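Local coordinates for RhCC (Rhodococcus jostii, PDB 4U5R), which acts as a cofactor-independent oxygenase of the tautomerase superfamily, here as an engineered variant of an enzyme that also binds magnesium, at the interface of chains A and B. Numbering follows the deposited sequence. Chains: chain A/B, RhCC.

The interface of chains A and B. Residues chain A 2, 38, 40, 67, 69; chain B 63, 102, 104.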
loop_
_atom_site.group_PDB
_atom_site.type_symbol
_atom_site.label_atom_id
_atom_site.label_comp_id
_atom_site.label_asym_id
_atom_site.label_seq_id
_atom_site.Cartn_x
_atom_site.Cartn_y
_atom_site.Cartn_z
ATOM N N TYR A 2 -3.472 -9.211 -3.720
ATOM C CA TYR A 2 -3.842 -8.615 -2.458
ATOM C C TYR A 2 -4.784 -7.450 -2.746
ATOM O O TYR A 2 -4.338 -6.433 -3.252
ATOM C CB TYR A 2 -2.566 -8.165 -1.746
ATOM C CG TYR A 2 -2.762 -7.237 -0.587
ATOM C CD1 TYR A 2 -3.169 -7.723 0.648
ATOM C CD2 TYR A 2 -2.496 -5.878 -0.707
ATOM C CE1 TYR A 2 -3.333 -6.876 1.719
ATOM C CE2 TYR A 2 -2.660 -5.022 0.365
ATOM C CZ TYR A 2 -3.076 -5.532 1.575
ATOM O OH TYR A 2 -3.251 -4.695 2.648
ATOM N N TYR A 38 -4.435 -17.853 -2.714
ATOM C CA TYR A 38 -3.584 -16.695 -2.973
ATOM C C TYR A 38 -4.403 -15.418 -2.974
ATOM O O TYR A 38 -3.847 -14.335 -2.766
ATOM C CB TYR A 38 -2.883 -16.758 -4.327
ATOM C CG TYR A 38 -1.701 -17.677 -4.493
ATOM C CD1 TYR A 38 -1.339 -18.605 -3.532
ATOM C CD2 TYR A 38 -0.952 -17.616 -5.665
ATOM C CE1 TYR A 38 -0.240 -19.449 -3.739
ATOM C CE2 TYR A 38 0.129 -18.449 -5.886
ATOM C CZ TYR A 38 0.486 -19.360 -4.922
ATOM O OH TYR A 38 1.565 -20.201 -5.138
ATOM N N VAL A 40 -6.526 -12.737 -1.737
ATOM C CA VAL A 40 -6.930 -12.179 -0.464
ATOM C C VAL A 40 -7.629 -10.849 -0.703
ATOM O O VAL A 40 -7.054 -9.944 -1.299
ATOM C CB VAL A 40 -5.725 -11.992 0.458
ATOM C CG1 VAL A 40 -6.134 -11.254 1.731
ATOM C CG2 VAL A 40 -5.105 -13.373 0.785
ATOM N N ASP A 67 -2.347 -5.233 -4.973
ATOM C CA ASP A 67 -0.989 -5.613 -5.344
ATOM C C ASP A 67 -1.037 -6.916 -6.118
ATOM O O ASP A 67 -1.707 -7.874 -5.711
ATOM C CB ASP A 67 -0.092 -5.800 -4.113
ATOM C CG ASP A 67 0.414 -4.497 -3.535
ATOM O OD1 ASP A 67 0.340 -3.450 -4.206
ATOM O OD2 ASP A 67 0.896 -4.523 -2.387
ATOM N N ILE A 69 1.501 -9.852 -7.141
ATOM C CA ILE A 69 2.773 -10.349 -6.631
ATOM C C ILE A 69 3.289 -11.560 -7.398
ATOM O O ILE A 69 4.481 -11.653 -7.690
ATOM C CB ILE A 69 2.646 -10.741 -5.144
ATOM C CG1 ILE A 69 1.854 -9.668 -4.386
ATOM C CG2 ILE A 69 4.024 -10.949 -4.530
ATOM C CD1 ILE A 69 1.322 -10.124 -3.026
ATOM N N ARG B 63 -2.620 -11.185 7.516
ATOM C CA ARG B 63 -1.976 -10.698 6.293
ATOM C C ARG B 63 -0.989 -9.584 6.624
ATOM O O ARG B 63 -1.364 -8.593 7.256
ATOM C CB ARG B 63 -3.045 -10.212 5.296
ATOM C CG ARG B 63 -2.557 -9.966 3.862
ATOM C CD ARG B 63 -1.886 -11.218 3.314
ATOM N NE ARG B 63 -1.614 -11.098 1.887
ATOM C CZ ARG B 63 -0.519 -10.572 1.347
ATOM N NH1 ARG B 63 0.446 -10.047 2.105
ATOM N NH2 ARG B 63 -0.413 -10.549 0.024
ATOM N N GLU B 102 0.295 -14.738 5.280
ATOM C CA GLU B 102 0.961 -14.399 4.032
ATOM C C GLU B 102 1.641 -13.050 4.222
ATOM O O GLU B 102 1.111 -12.175 4.902
ATOM C CB GLU B 102 -0.037 -14.350 2.859
ATOM C CG GLU B 102 0.618 -14.051 1.521
ATOM C CD GLU B 102 -0.349 -14.034 0.344
ATOM O OE1 GLU B 102 -1.572 -13.911 0.547
ATOM O OE2 GLU B 102 0.130 -14.119 -0.809
ATOM N N HIS B 104 4.237 -10.016 2.100
ATOM C CA HIS B 104 5.028 -9.547 0.970
ATOM C C HIS B 104 5.606 -8.153 1.202
ATOM O O HIS B 104 5.136 -7.396 2.059
ATOM C CB HIS B 104 4.220 -9.617 -0.348
ATOM C CG HIS B 104 3.181 -8.547 -0.527
ATOM N ND1 HIS B 104 1.962 -8.567 0.116
ATOM C CD2 HIS B 104 3.152 -7.468 -1.350
ATOM C CE1 HIS B 104 1.246 -7.522 -0.264
ATOM N NE2 HIS B 104 1.944 -6.841 -1.157
HETATM O O HOH W 1 -1.260 -13.790 -3.103
#
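A:Ile69 sets its terminal methyl CD1 over the middle of the imidazole face of B:His104, 3.5 Å from the ring centroid, in a CH-pi contact. A:Ile69 CD1 also meets the edge of the B:Arg63 guanidinium in its plane, 3.5 Å from B:Arg63 NH2. A:Tyr2 completes the apolar centre: its ring stands edge-to-face with B:His104, the planes 61° apart, while CD1 sits above one face of the guanidinium, toward its rim, and CE1 touches the aliphatic CG of B:Arg63 at 3.8 Å. That CG lies anti to the backbone N (chi1 -167°), and the bend at chi2 carries the guanidinium obliquely across the tyrosine ring. The patch is part of a subunit interface in the three-copy assembly, with strands 61-68 and 100-107 supplying chain B's side chains, and probably holds the trimer expected of the superfamily.

Two in-plane bonds fix the rotation of the imidazole. B:His104 NE2 donates across the interface to the carboxylate OD2 of A:Asp67 over 2.8 Å, nearly straight at 173°, reaching the anti side of a carboxylate turned almost perpendicular to the ring. B:His104 ND1 accepts from B:Arg63 NH1 at 2.9 Å.

On the guanidinium face away from A:Tyr2 lies the carboxylate of B:Glu102, whose OE1 forms a salt bridge with B:Arg63 NE at 3.1 Å. The extended glutamate runs antiparallel to the A:Val40 side chain, OE1 resting near methyl CG2. At the rim, water 1 joins the chains, 2.7 Å from both B:Glu102 OE2 and the backbone O of A:Tyr38.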